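Local coordinates for protein allergen Aed a 2 (Aedes aegypti, PDB 3DXL) that binds and sequesters biogenic amines and leukotrienes of the vertebrate host, thereby modulating blood feeding by the female mosquito, at residues D167-L172 with E295-Q300. Sequence-based numbering, arbitrary orientation.
Sequences DKRQQL and EIDGKQ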
ATOM      1  N   ASP A 167       8.878 -28.404   6.202  1.00 15.16           N
ATOM      2  CA  ASP A 167      10.260 -28.399   6.657  1.00 15.65           C
ATOM      3  C   ASP A 167      10.954 -27.042   6.459  1.00 15.20           C
ATOM      4  O   ASP A 167      12.077 -26.847   6.915  1.00 15.64           O
ATOM      5  CB  ASP A 167      11.052 -29.532   5.982  1.00 16.57           C
ATOM      6  CG  ASP A 167      11.142 -29.386   4.467  1.00 19.58           C
ATOM      7  OD1 ASP A 167      10.664 -28.378   3.899  1.00 22.59           O
ATOM      8  OD2 ASP A 167      11.708 -30.306   3.830  1.00 23.37           O
ATOM      9  N   LYS A 168      10.275 -26.115   5.780  1.00 14.77           N
ATOM     10  CA  LYS A 168      10.785 -24.760   5.546  1.00 14.04           C
ATOM     11  C   LYS A 168      10.502 -23.815   6.708  1.00 12.74           C
ATOM     12  O   LYS A 168      11.194 -22.806   6.882  1.00 12.56           O
ATOM     13  CB  LYS A 168      10.171 -24.187   4.264  1.00 14.41           C
ATOM     14  CG  LYS A 168      10.574 -24.944   3.006  1.00 17.57           C
ATOM     15  CD  LYS A 168      10.329 -24.140   1.734  1.00 22.12           C
ATOM     16  CE  LYS A 168       8.901 -24.272   1.217  1.00 24.84           C
ATOM     17  NZ  LYS A 168       8.549 -23.222   0.206  1.00 26.12           N
ATOM     18  N   ARG A 169       9.478 -24.131   7.489  1.00 12.04           N
ATOM     19  CA  ARG A 169       8.976 -23.236   8.523  1.00 12.18           C
ATOM     20  C   ARG A 169      10.066 -22.795   9.493  1.00 12.26           C
ATOM     21  O   ARG A 169      10.099 -21.641   9.921  1.00 11.97           O
ATOM     22  CB  ARG A 169       7.807 -23.892   9.269  1.00 12.32           C
ATOM     23  CG  ARG A 169       7.035 -22.950  10.177  1.00 12.23           C
ATOM     24  CD  ARG A 169       6.360 -21.873   9.346  1.00 13.34           C
ATOM     25  NE  ARG A 169       5.277 -21.224  10.068  1.00 13.71           N
ATOM     26  CZ  ARG A 169       4.503 -20.279   9.540  1.00 13.97           C
ATOM     27  NH1 ARG A 169       4.688 -19.888   8.287  1.00 13.43           N
ATOM     28  NH2 ARG A 169       3.535 -19.745  10.268  1.00 16.69           N
ATOM     29  N   GLN A 170      10.973 -23.718   9.808  1.00 12.66           N
ATOM     30  CA  GLN A 170      12.058 -23.485  10.770  1.00 13.54           C
ATOM     31  C   GLN A 170      12.968 -22.318  10.391  1.00 12.58           C
ATOM     32  O   GLN A 170      13.572 -21.700  11.259  1.00 12.86           O
ATOM     33  CB  GLN A 170      12.885 -24.769  10.963  1.00 13.80           C
ATOM     34  CG  GLN A 170      13.598 -25.259   9.696  1.00 16.08           C
ATOM     35  CD  GLN A 170      14.289 -26.605   9.868  1.00 17.15           C
ATOM     36  OE1 GLN A 170      15.051 -26.806  10.810  1.00 21.05           O
ATOM     37  NE2 GLN A 170      14.032 -27.525   8.947  1.00 19.54           N
ATOM     38  N   GLN A 171      13.053 -22.007   9.100  1.00 11.62           N
ATOM     39  CA  GLN A 171      13.905 -20.912   8.652  1.00 11.54           C
ATOM     40  C   GLN A 171      13.444 -19.552   9.162  1.00 10.89           C
ATOM     41  O   GLN A 171      14.229 -18.612   9.200  1.00 10.43           O
ATOM     42  CB  GLN A 171      14.024 -20.899   7.133  1.00 11.84           C
ATOM     43  CG  GLN A 171      14.737 -22.116   6.562  1.00 13.49           C
ATOM     44  CD  GLN A 171      14.983 -21.978   5.078  1.00 15.91           C
ATOM     45  OE1 GLN A 171      15.548 -20.988   4.613  1.00 15.35           O
ATOM     46  NE2 GLN A 171      14.561 -22.976   4.320  1.00 17.05           N
ATOM     47  N   LEU A 172      12.177 -19.454   9.562  1.00 10.48           N
ATOM     48  CA  LEU A 172      11.665 -18.184  10.067  1.00 10.72           C
ATOM     49  C   LEU A 172      12.407 -17.734  11.328  1.00 11.14           C
ATOM     50  O   LEU A 172      12.480 -16.544  11.597  1.00 11.49           O
ATOM     51  CB  LEU A 172      10.160 -18.255  10.311  1.00 10.66           C
ATOM     52  CG  LEU A 172       9.300 -18.380   9.050  1.00 11.00           C
ATOM     53  CD1 LEU A 172       7.834 -18.349   9.447  1.00 12.33           C
ATOM     54  CD2 LEU A 172       9.605 -17.272   8.036  1.00 12.12           C
ATOM     55  N   GLU A 295       9.900 -17.607  19.339  1.00 36.68           N
ATOM     56  CA  GLU A 295       9.026 -18.726  19.007  1.00 35.99           C
ATOM     57  C   GLU A 295       8.450 -18.588  17.601  1.00 34.68           C
ATOM     58  O   GLU A 295       8.132 -17.481  17.159  1.00 34.68           O
ATOM     59  CB  GLU A 295       7.873 -18.821  20.010  1.00 36.09           C
ATOM     60  CG  GLU A 295       8.266 -19.322  21.392  1.00 36.67           C
ATOM     61  CD  GLU A 295       7.094 -19.366  22.365  1.00 36.77           C
ATOM     62  OE1 GLU A 295       5.927 -19.249  21.926  1.00 37.33           O
ATOM     63  OE2 GLU A 295       7.341 -19.519  23.579  1.00 38.04           O
ATOM     64  N   ILE A 296       8.326 -19.717  16.905  1.00 33.07           N
ATOM     65  CA  ILE A 296       7.574 -19.791  15.651  1.00 31.51           C
ATOM     66  C   ILE A 296       6.461 -20.824  15.833  1.00 30.58           C
ATOM     67  O   ILE A 296       6.736 -21.997  16.098  1.00 30.18           O
ATOM     68  CB  ILE A 296       8.469 -20.168  14.432  1.00 31.37           C
ATOM     69  CG1 ILE A 296       9.676 -19.223  14.300  1.00 31.20           C
ATOM     70  CG2 ILE A 296       7.648 -20.212  13.135  1.00 30.87           C
ATOM     71  CD1 ILE A 296       9.343 -17.759  14.037  1.00 31.27           C
ATOM     72  N   ASP A 297       5.213 -20.374  15.697  1.00 29.62           N
ATOM     73  CA  ASP A 297       4.025 -21.214  15.920  1.00 28.82           C
ATOM     74  C   ASP A 297       4.091 -21.961  17.257  1.00 28.57           C
ATOM     75  O   ASP A 297       3.762 -23.147  17.333  1.00 28.49           O
ATOM     76  CB  ASP A 297       3.820 -22.214  14.771  1.00 28.59           C
ATOM     77  CG  ASP A 297       3.994 -21.586  13.403  1.00 27.93           C
ATOM     78  OD1 ASP A 297       3.419 -20.502  13.150  1.00 27.61           O
ATOM     79  OD2 ASP A 297       4.703 -22.194  12.575  1.00 25.81           O
ATOM     80  N   GLY A 298       4.541 -21.265  18.298  1.00 28.45           N
ATOM     81  CA  GLY A 298       4.653 -21.851  19.632  1.00 28.41           C
ATOM     82  C   GLY A 298       5.913 -22.667  19.874  1.00 28.28           C
ATOM     83  O   GLY A 298       6.244 -22.962  21.029  1.00 28.32           O
ATOM     84  N   LYS A 299       6.605 -23.044  18.794  1.00 28.25           N
ATOM     85  CA  LYS A 299       7.836 -23.828  18.889  0.50 28.12           C
ATOM     86  C   LYS A 299       9.038 -22.930  19.169  1.00 28.15           C
ATOM     87  O   LYS A 299       9.191 -21.870  18.556  1.00 28.17           O
ATOM     88  CB  LYS A 299       8.075 -24.641  17.613  0.50 28.26           C
ATOM     89  CG  LYS A 299       7.008 -25.684  17.303  0.50 28.18           C
ATOM     90  CD  LYS A 299       7.445 -26.579  16.153  0.50 27.53           C
ATOM     91  CE  LYS A 299       6.399 -27.631  15.820  0.50 28.71           C
ATOM     92  NZ  LYS A 299       5.259 -27.075  15.032  0.50 26.46           N
ATOM     93  N   GLN A 300       9.889 -23.364  20.096  1.00 27.99           N
ATOM     94  CA  GLN A 300      11.086 -22.615  20.471  1.00 27.94           C
ATOM     95  C   GLN A 300      12.150 -22.675  19.382  1.00 27.56           C
ATOM     96  O   GLN A 300      12.459 -23.749  18.858  1.00 27.44           O
ATOM     97  CB  GLN A 300      11.671 -23.155  21.778  1.00 28.18           C
ATOM     98  CG  GLN A 300      10.733 -23.099  22.977  1.00 29.50           C
ATOM     99  CD  GLN A 300      10.637 -21.715  23.591  1.00 31.16           C
ATOM    100  OE1 GLN A 300      11.648 -21.046  23.816  1.00 32.21           O
ATOM    101  NE2 GLN A 300       9.416 -21.283  23.880  1.00 32.10           N
TER
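Arg169 and Asp297 form a side-on, two-bond salt bridge between the loop that leads into helix 172-175 and a short antiparallel beta-hairpin of strands 295-296 and 299-300. The hairpin is identified by its type I' turn from Ile296 to Lys299, with positive phi at Asp297 and Gly298, and by the paired backbone bonds between Ile296 and Lys299.

The tightly packed part is the buried apolar pair Leu172 and Ile296. CD1 of Ile296 approaches CB of Leu172 to 3.8 Å, the two side chains crossing at about a right angle. CG2 of Ile296 lies obliquely to the guanidinium, neither over its face nor at its edge, 4.0 Å from NE of Arg169. Ile296 also touches Arg176, and Leu172 lies near Glu158, so this packing borders two noradrenaline-binding residues.

Toward solvent, the exposed Asp297 meets the guanidinium at its edge, the two planes only 15° apart. With CG anti to the backbone N (chi1 -169°) and a bend at chi2, the Arg169 chain brings its head group to Leu172, whose CD1 sits 3.4 Å above the guanidinium plane, offset toward the rim of one face. NH1 of Arg169 also donates hydrogen bonds to Tyr162 O and Asn159 OD1, which probably helps to fix the head group's rotation. Both carboxylate oxygens use syn lone pairs: NH2 of Arg169 reaches OD1 of Asp297 at 3.0 Å, and NE of Arg169 reaches OD2 of Asp297 at 2.7 Å, with a nearly straight N-H...O angle of 172°.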